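Long-range contacts in Lmo0325 protein (PDB 4RYK), which is a putative transcriptional regulator of the Rgg type that probably binds DNA through an N-terminal helix-turn-helix domain: residues 229-234 with 247-252; 242-247 with 275-280. One frame throughout, in Å; residues are numbered along the deposited sequence.

Overall arrangement
Stacked antiparallel helices are joined here at two successive levels, and helix 243-259 serves both. Contact 1 (229-234 with 247-252) sets it against the preceding helix 220-235; contact 2 (242-247 with 275-280) sets it against the following helix 263-279. The two centres lie about 11 Å apart, and Ile247 belongs to both segment pairs. Both contacts are buried, and both border the second subunit. Their chemistry differs: contact 1 is packing over an alanine, with a lysine making a weak hydrogen bond, whereas contact 2 spans a wider gap with isoleucine and aromatic rings. Ser234 joins them, its carbonyl oxygen accepting probable hydrogen bonds from Ser242 and Arg246.

Contact 1: 229-234 with 247-252; sequences KLKEAS and IVANYY
The methyl of Ala249 is the centre of the contact between two antiparallel helices. Segments 229-234 (helix 220-235) and 247-252 (helix 243-259) have axes that approach to 9.3 Å at an angle of 159°, and the CA atoms of Lys231 and Ala249 are the nearest pair in the backbone register. The Ala249 methyl points at the opposite helix and is met by two neighbouring side chains.

Lys231 supplies the longer of them. From CB, its CG stands anti to the carbonyl carbon; the chain bends at chi2 (-81°) and is otherwise extended. CG only grazes the Ala249 methyl. CD then settles against it, at 3.7 Å from Ala249 CB, and CE continues past the same methyl near Ala249 O. At the tip, NZ crosses to Asn250, making a weak hydrogen bond of 3.1 Å from Lys231 NZ to Asn250 OD1, the two side chains meeting at about a right angle. Asn250 is gripped more firmly by the second subunit, where its ND2 donates to the backbone O of Glu279 and its OD1 accepts from NE2 of His281. The lysine is thus an additional partner at a subunit boundary.

Leu230 fills in beside the lysine. Its CG lies anti to the backbone N (chi1 169°), and from it Leu230 CD2 reaches the partner backbone, 3.8 Å from Ala249 CA. The same methyl brushes Val248 CG1 at 4.2 Å, while Phe207 of helix 197-216 touches Leu230 as well. Such antiparallel pairing of consecutive helices, here with an alanine where the two backbones come nearest, is consistent with the TPR-like helical-repeat fold to which the Rgg C-terminal domain is assigned.

Contact 2: 242-247 with 275-280; sequences SAFYRI and QTWKEL
Contact 2 joins two consecutive antiparallel helices of the Rgg C-terminal domain, consistent with its TPR-like helical-repeat fold, and Ile247 and Trp277 bury the most surface in it. The axes of segments 243-247 and 275-279 approach to 10.8 Å at an angle of 149°.

Ile247 directs its CB at the opposite helix and divides its branches. CG2, anti to the backbone N, sits over one face of the indole in a CH-pi contact, 3.6 Å from the centroid of the five-membered ring and 21° off its normal. CD1, at the end of the other branch, also lies against the NE1 and CD1 side of the indole, and it reaches Thr276 CG2 at 3.9 Å and Leu280 CD1 at 4.0 Å. Leu280 of the second subunit also packs on Ile247, so the isoleucine belongs to the dimer contact too. The indole is further held by Tyr289 of helix 283-300, whose ring stacks on it.

Phe244, its CG anti to the backbone N, carries its ring across to the pyrrole part of the indole. The two planes are inclined at 46°, and the closest approach is 3.3 Å, from Phe244 CE2 to Trp277 NE1.

Contact 1: 229-234 with 247-252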
ATOM      1  N   LYS A 229       4.004  -7.398  18.890  1.00 40.87           N
ATOM      2  CA  LYS A 229       3.692  -7.700  17.499  1.00 41.31           C
ATOM      3  C   LYS A 229       3.336  -6.462  16.724  1.00 39.47           C
ATOM      4  O   LYS A 229       3.660  -6.354  15.558  1.00 38.26           O
ATOM      5  CB  LYS A 229       2.501  -8.631  17.366  1.00 41.96           C
ATOM      6  CG  LYS A 229       2.730 -10.022  17.922  1.00 44.40           C
ATOM      7  CD  LYS A 229       3.659 -10.863  17.066  1.00 47.56           C
ATOM      8  CE  LYS A 229       4.407 -11.781  18.026  1.00 53.28           C
ATOM      9  NZ  LYS A 229       4.972 -12.902  17.315  1.00 58.89           N
ATOM     10  N   LEU A 230       2.595  -5.568  17.356  1.00 39.45           N
ATOM     11  CA  LEU A 230       2.251  -4.301  16.726  1.00 38.83           C
ATOM     12  C   LEU A 230       3.561  -3.518  16.429  1.00 39.35           C
ATOM     13  O   LEU A 230       3.716  -2.962  15.359  1.00 36.27           O
ATOM     14  CB  LEU A 230       1.342  -3.500  17.633  1.00 38.74           C
ATOM     15  CG  LEU A 230       1.134  -2.058  17.186  1.00 38.77           C
ATOM     16  CD1 LEU A 230       0.465  -2.022  15.845  1.00 39.71           C
ATOM     17  CD2 LEU A 230       0.263  -1.326  18.173  1.00 41.19           C
ATOM     18  N   LYS A 231       4.476  -3.488  17.386  1.00 39.11           N
ATOM     19  CA  LYS A 231       5.786  -2.855  17.200  1.00 43.35           C
ATOM     20  C   LYS A 231       6.518  -3.482  16.025  1.00 41.86           C
ATOM     21  O   LYS A 231       6.939  -2.777  15.094  1.00 41.23           O
ATOM     22  CB  LYS A 231       6.672  -2.993  18.421  1.00 47.90           C
ATOM     23  CG  LYS A 231       6.257  -2.164  19.618  1.00 55.74           C
ATOM     24  CD  LYS A 231       6.724  -0.729  19.479  1.00 64.13           C
ATOM     25  CE  LYS A 231       6.508   0.112  20.744  1.00 68.89           C
ATOM     26  NZ  LYS A 231       7.192   1.437  20.581  1.00 65.72           N
ATOM     27  N   GLU A 232       6.637  -4.805  16.041  1.00 38.61           N
ATOM     28  CA  GLU A 232       7.327  -5.493  14.967  1.00 41.06           C
ATOM     29  C   GLU A 232       6.682  -5.259  13.613  1.00 37.42           C
ATOM     30  O   GLU A 232       7.355  -4.947  12.602  1.00 38.29           O
ATOM     31  CB  GLU A 232       7.363  -6.975  15.261  1.00 43.61           C
ATOM     32  CG  GLU A 232       8.146  -7.781  14.253  1.00 47.04           C
ATOM     33  CD  GLU A 232       8.005  -9.281  14.509  1.00 49.18           C
ATOM     34  OE1 GLU A 232       7.001  -9.897  14.131  1.00 47.52           O
ATOM     35  OE2 GLU A 232       8.906  -9.830  15.115  1.00 52.95           O
ATOM     36  N   ALA A 233       5.386  -5.424  13.564  1.00 35.55           N
ATOM     37  CA  ALA A 233       4.651  -5.267  12.304  1.00 35.56           C
ATOM     38  C   ALA A 233       4.849  -3.850  11.754  1.00 35.90           C
ATOM     39  O   ALA A 233       5.121  -3.679  10.578  1.00 35.89           O
ATOM     40  CB  ALA A 233       3.177  -5.545  12.513  1.00 36.25           C
ATOM     41  N   SER A 234       4.750  -2.843  12.623  1.00 37.54           N
ATOM     42  CA  SER A 234       4.843  -1.434  12.212  1.00 37.28           C
ATOM     43  C   SER A 234       6.276  -1.012  11.808  1.00 38.17           C
ATOM     44  O   SER A 234       6.463   0.002  11.144  1.00 37.47           O
ATOM     45  CB  SER A 234       4.284  -0.530  13.306  1.00 36.25           C
ATOM     46  OG  SER A 234       5.080  -0.579  14.458  1.00 38.55           O
ATOM     47  N   ILE A 247       3.020   5.294  15.878  1.00 35.57           N
ATOM     48  CA  ILE A 247       2.538   6.265  16.844  1.00 34.21           C
ATOM     49  C   ILE A 247       1.592   5.522  17.792  1.00 34.46           C
ATOM     50  O   ILE A 247       1.663   5.657  19.029  1.00 33.95           O
ATOM     51  CB  ILE A 247       1.789   7.446  16.191  1.00 33.79           C
ATOM     52  CG1 ILE A 247       2.655   8.192  15.174  1.00 34.95           C
ATOM     53  CG2 ILE A 247       1.355   8.450  17.259  1.00 33.24           C
ATOM     54  CD1 ILE A 247       1.814   9.118  14.293  1.00 35.71           C
ATOM     55  N   VAL A 248       0.731   4.725  17.189  1.00 33.68           N
ATOM     56  CA  VAL A 248      -0.220   3.895  17.949  1.00 33.95           C
ATOM     57  C   VAL A 248       0.514   3.023  18.945  1.00 34.64           C
ATOM     58  O   VAL A 248       0.144   2.990  20.143  1.00 35.93           O
ATOM     59  CB  VAL A 248      -1.082   3.035  17.039  1.00 33.26           C
ATOM     60  CG1 VAL A 248      -2.024   2.182  17.882  1.00 35.70           C
ATOM     61  CG2 VAL A 248      -1.896   3.888  16.072  1.00 35.13           C
ATOM     62  N   ALA A 249       1.560   2.340  18.468  1.00 34.54           N
ATOM     63  CA  ALA A 249       2.414   1.512  19.356  1.00 37.22           C
ATOM     64  C   ALA A 249       3.045   2.321  20.495  1.00 38.42           C
ATOM     65  O   ALA A 249       3.094   1.862  21.640  1.00 38.75           O
ATOM     66  CB  ALA A 249       3.501   0.818  18.558  1.00 36.51           C
ATOM     67  N   ASN A 250       3.496   3.540  20.196  1.00 38.17           N
ATOM     68  CA  ASN A 250       4.032   4.399  21.244  1.00 38.36           C
ATOM     69  C   ASN A 250       2.970   4.746  22.279  1.00 38.26           C
ATOM     70  O   ASN A 250       3.274   4.744  23.482  1.00 36.86           O
ATOM     71  CB  ASN A 250       4.642   5.702  20.713  1.00 38.00           C
ATOM     72  CG  ASN A 250       6.023   5.510  20.070  1.00 41.17           C
ATOM     73  OD1 ASN A 250       6.679   4.483  20.235  1.00 44.34           O
ATOM     74  ND2 ASN A 250       6.473   6.532  19.350  1.00 38.93           N
ATOM     75  N   TYR A 251       1.745   5.060  21.822  1.00 37.87           N
ATOM     76  CA  TYR A 251       0.643   5.301  22.725  1.00 39.74           C
ATOM     77  C   TYR A 251       0.408   4.102  23.684  1.00 41.58           C
ATOM     78  O   TYR A 251       0.378   4.250  24.904  1.00 41.82           O
ATOM     79  CB  TYR A 251      -0.658   5.622  21.976  1.00 40.85           C
ATOM     80  CG  TYR A 251      -1.767   5.791  22.981  1.00 41.78           C
ATOM     81  CD1 TYR A 251      -2.517   4.705  23.398  1.00 44.32           C
ATOM     82  CD2 TYR A 251      -2.015   7.033  23.560  1.00 41.78           C
ATOM     83  CE1 TYR A 251      -3.500   4.840  24.381  1.00 43.61           C
ATOM     84  CE2 TYR A 251      -2.976   7.195  24.528  1.00 44.85           C
ATOM     85  CZ  TYR A 251      -3.721   6.097  24.953  1.00 48.60           C
ATOM     86  OH  TYR A 251      -4.677   6.293  25.925  1.00 51.17           O
ATOM     87  N   TYR A 252       0.222   2.918  23.131  1.00 40.24           N
ATOM     88  CA  TYR A 252      -0.043   1.746  23.981  1.00 41.51           C
ATOM     89  C   TYR A 252       1.122   1.331  24.909  1.00 41.15           C
ATOM     90  O   TYR A 252       0.882   0.838  26.011  1.00 41.71           O
ATOM     91  CB  TYR A 252      -0.575   0.562  23.144  1.00 40.26           C
ATOM     92  CG  TYR A 252      -1.981   0.811  22.638  1.00 41.05           C
ATOM     93  CD1 TYR A 252      -3.043   0.975  23.528  1.00 43.95           C
ATOM     94  CD2 TYR A 252      -2.260   0.871  21.290  1.00 40.34           C
ATOM     95  CE1 TYR A 252      -4.333   1.204  23.079  1.00 44.28           C
ATOM     96  CE2 TYR A 252      -3.554   1.114  20.821  1.00 40.46           C
ATOM     97  CZ  TYR A 252      -4.572   1.303  21.712  1.00 44.61           C
ATOM     98  OH  TYR A 252      -5.847   1.541  21.265  1.00 47.04           O
TER

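Contact 2: 242-247 with 275-280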
ATOM      1  N   SER A 242       3.981   2.588   7.429  1.00 35.08           N
ATOM      2  CA  SER A 242       3.355   2.183   8.680  1.00 36.16           C
ATOM      3  C   SER A 242       3.732   3.076   9.821  1.00 35.57           C
ATOM      4  O   SER A 242       3.512   2.743  10.994  1.00 37.38           O
ATOM      5  CB  SER A 242       3.690   0.710   8.967  1.00 38.74           C
ATOM      6  OG  SER A 242       5.070   0.519   8.915  1.00 42.11           O
ATOM      7  N   ALA A 243       4.229   4.252   9.486  1.00 33.56           N
ATOM      8  CA  ALA A 243       4.540   5.257  10.491  1.00 34.74           C
ATOM      9  C   ALA A 243       3.379   5.550  11.418  1.00 34.84           C
ATOM     10  O   ALA A 243       3.566   5.671  12.618  1.00 34.78           O
ATOM     11  CB  ALA A 243       4.999   6.533   9.830  1.00 37.35           C
ATOM     12  N   PHE A 244       2.186   5.650  10.876  1.00 33.91           N
ATOM     13  CA  PHE A 244       1.032   5.915  11.703  1.00 34.12           C
ATOM     14  C   PHE A 244       0.911   4.904  12.858  1.00 33.38           C
ATOM     15  O   PHE A 244       0.613   5.252  13.998  1.00 34.28           O
ATOM     16  CB  PHE A 244      -0.244   5.909  10.838  1.00 35.18           C
ATOM     17  CG  PHE A 244      -1.528   6.126  11.623  1.00 36.10           C
ATOM     18  CD1 PHE A 244      -2.231   5.056  12.150  1.00 34.74           C
ATOM     19  CD2 PHE A 244      -2.028   7.417  11.839  1.00 36.77           C
ATOM     20  CE1 PHE A 244      -3.409   5.253  12.881  1.00 34.17           C
ATOM     21  CE2 PHE A 244      -3.205   7.622  12.556  1.00 37.86           C
ATOM     22  CZ  PHE A 244      -3.886   6.549  13.093  1.00 34.55           C
ATOM     23  N   TYR A 245       1.095   3.648  12.559  1.00 32.47           N
ATOM     24  CA  TYR A 245       0.970   2.629  13.566  1.00 33.76           C
ATOM     25  C   TYR A 245       2.128   2.580  14.543  1.00 32.97           C
ATOM     26  O   TYR A 245       2.003   2.010  15.615  1.00 32.74           O
ATOM     27  CB  TYR A 245       0.721   1.259  12.923  1.00 34.58           C
ATOM     28  CG  TYR A 245      -0.668   1.186  12.377  1.00 33.34           C
ATOM     29  CD1 TYR A 245      -1.742   1.080  13.217  1.00 35.96           C
ATOM     30  CD2 TYR A 245      -0.900   1.280  11.023  1.00 36.03           C
ATOM     31  CE1 TYR A 245      -3.055   1.055  12.742  1.00 38.72           C
ATOM     32  CE2 TYR A 245      -2.184   1.258  10.525  1.00 37.48           C
ATOM     33  CZ  TYR A 245      -3.264   1.123  11.394  1.00 39.69           C
ATOM     34  OH  TYR A 245      -4.539   1.061  10.887  1.00 50.38           O
ATOM     35  N   ARG A 246       3.257   3.191  14.209  1.00 34.60           N
ATOM     36  CA  ARG A 246       4.331   3.349  15.182  1.00 32.82           C
ATOM     37  C   ARG A 246       3.884   4.348  16.249  1.00 34.78           C
ATOM     38  O   ARG A 246       4.286   4.264  17.401  1.00 35.71           O
ATOM     39  CB  ARG A 246       5.619   3.802  14.505  1.00 33.45           C
ATOM     40  CG  ARG A 246       6.093   2.797  13.476  1.00 34.73           C
ATOM     41  CD  ARG A 246       7.486   3.147  13.029  1.00 35.98           C
ATOM     42  NE  ARG A 246       7.954   2.326  11.921  1.00 36.21           N
ATOM     43  CZ  ARG A 246       9.206   2.309  11.492  1.00 36.60           C
ATOM     44  NH1 ARG A 246      10.096   3.068  12.082  1.00 39.50           N
ATOM     45  NH2 ARG A 246       9.570   1.551  10.467  1.00 38.86           N
ATOM     46  N   ILE A 247       3.020   5.294  15.878  1.00 35.57           N
ATOM     47  CA  ILE A 247       2.538   6.265  16.844  1.00 34.21           C
ATOM     48  C   ILE A 247       1.592   5.522  17.792  1.00 34.46           C
ATOM     49  O   ILE A 247       1.663   5.657  19.029  1.00 33.95           O
ATOM     50  CB  ILE A 247       1.789   7.446  16.191  1.00 33.79           C
ATOM     51  CG1 ILE A 247       2.655   8.192  15.174  1.00 34.95           C
ATOM     52  CG2 ILE A 247       1.355   8.450  17.259  1.00 33.24           C
ATOM     53  CD1 ILE A 247       1.814   9.118  14.293  1.00 35.71           C
ATOM     54  N   GLN A 275       0.069  14.302  20.857  1.00 42.35           N
ATOM     55  CA  GLN A 275       0.617  15.522  20.263  1.00 44.49           C
ATOM     56  C   GLN A 275       1.162  15.275  18.873  1.00 42.78           C
ATOM     57  O   GLN A 275       1.098  16.144  18.015  1.00 40.98           O
ATOM     58  CB  GLN A 275       1.724  16.055  21.174  1.00 50.31           C
ATOM     59  CG  GLN A 275       2.383  17.373  20.794  1.00 57.86           C
ATOM     60  CD  GLN A 275       1.437  18.551  20.591  1.00 67.07           C
ATOM     61  OE1 GLN A 275       0.396  18.683  21.267  1.00 66.93           O
ATOM     62  NE2 GLN A 275       1.813  19.440  19.636  1.00 70.79           N
ATOM     63  N   THR A 276       1.724  14.088  18.659  1.00 40.28           N
ATOM     64  CA  THR A 276       2.278  13.735  17.383  1.00 39.68           C
ATOM     65  C   THR A 276       1.175  13.585  16.374  1.00 39.39           C
ATOM     66  O   THR A 276       1.294  14.070  15.255  1.00 35.49           O
ATOM     67  CB  THR A 276       3.128  12.460  17.446  1.00 39.02           C
ATOM     68  OG1 THR A 276       4.267  12.686  18.287  1.00 39.04           O
ATOM     69  CG2 THR A 276       3.641  12.130  16.071  1.00 40.06           C
ATOM     70  N   TRP A 277       0.084  12.922  16.744  1.00 37.33           N
ATOM     71  CA  TRP A 277      -1.045  12.862  15.826  1.00 37.35           C
ATOM     72  C   TRP A 277      -1.533  14.285  15.461  1.00 39.01           C
ATOM     73  O   TRP A 277      -1.920  14.540  14.299  1.00 36.47           O
ATOM     74  CB  TRP A 277      -2.211  12.062  16.397  1.00 38.63           C
ATOM     75  CG  TRP A 277      -2.049  10.572  16.263  1.00 37.51           C
ATOM     76  CD1 TRP A 277      -1.774   9.890  15.132  1.00 36.21           C
ATOM     77  CD2 TRP A 277      -2.201   9.608  17.286  1.00 36.51           C
ATOM     78  NE1 TRP A 277      -1.728   8.564  15.378  1.00 37.19           N
ATOM     79  CE2 TRP A 277      -1.966   8.363  16.713  1.00 37.27           C
ATOM     80  CE3 TRP A 277      -2.456   9.680  18.657  1.00 41.18           C
ATOM     81  CZ2 TRP A 277      -2.030   7.186  17.437  1.00 36.39           C
ATOM     82  CZ3 TRP A 277      -2.485   8.527  19.380  1.00 38.24           C
ATOM     83  CH2 TRP A 277      -2.287   7.285  18.762  1.00 37.97           C
ATOM     84  N   LYS A 278      -1.510  15.200  16.425  1.00 39.70           N
ATOM     85  CA  LYS A 278      -1.912  16.581  16.141  1.00 44.44           C
ATOM     86  C   LYS A 278      -0.971  17.238  15.187  1.00 41.81           C
ATOM     87  O   LYS A 278      -1.420  17.876  14.247  1.00 40.33           O
ATOM     88  CB  LYS A 278      -1.991  17.461  17.373  1.00 49.68           C
ATOM     89  CG  LYS A 278      -3.184  17.104  18.212  1.00 55.82           C
ATOM     90  CD  LYS A 278      -3.255  17.920  19.480  1.00 60.52           C
ATOM     91  CE  LYS A 278      -4.370  17.394  20.358  1.00 63.44           C
ATOM     92  NZ  LYS A 278      -4.440  18.150  21.632  1.00 70.72           N
ATOM     93  N   GLU A 279       0.317  17.059  15.426  1.00 40.23           N
ATOM     94  CA  GLU A 279       1.321  17.744  14.617  1.00 43.00           C
ATOM     95  C   GLU A 279       1.322  17.250  13.182  1.00 40.04           C
ATOM     96  O   GLU A 279       1.728  17.973  12.283  1.00 41.58           O
ATOM     97  CB  GLU A 279       2.668  17.531  15.227  1.00 43.18           C
ATOM     98  CG  GLU A 279       2.829  18.287  16.519  1.00 48.38           C
ATOM     99  CD  GLU A 279       4.131  17.952  17.206  1.00 50.90           C
ATOM    100  OE1 GLU A 279       4.785  16.984  16.769  1.00 55.65           O
ATOM    101  OE2 GLU A 279       4.500  18.649  18.160  1.00 50.59           O
ATOM    102  N   LEU A 280       0.862  16.009  12.994  1.00 37.60           N
ATOM    103  CA  LEU A 280       0.791  15.400  11.674  1.00 38.05           C
ATOM    104  C   LEU A 280      -0.605  15.474  11.069  1.00 37.31           C
ATOM    105  O   LEU A 280      -0.856  14.801  10.092  1.00 38.67           O
ATOM    106  CB  LEU A 280       1.275  13.932  11.668  1.00 35.24           C
ATOM    107  CG  LEU A 280       2.699  13.684  12.191  1.00 37.02           C
ATOM    108  CD1 LEU A 280       3.022  12.209  12.149  1.00 38.79           C
ATOM    109  CD2 LEU A 280       3.741  14.425  11.380  1.00 38.94           C
TER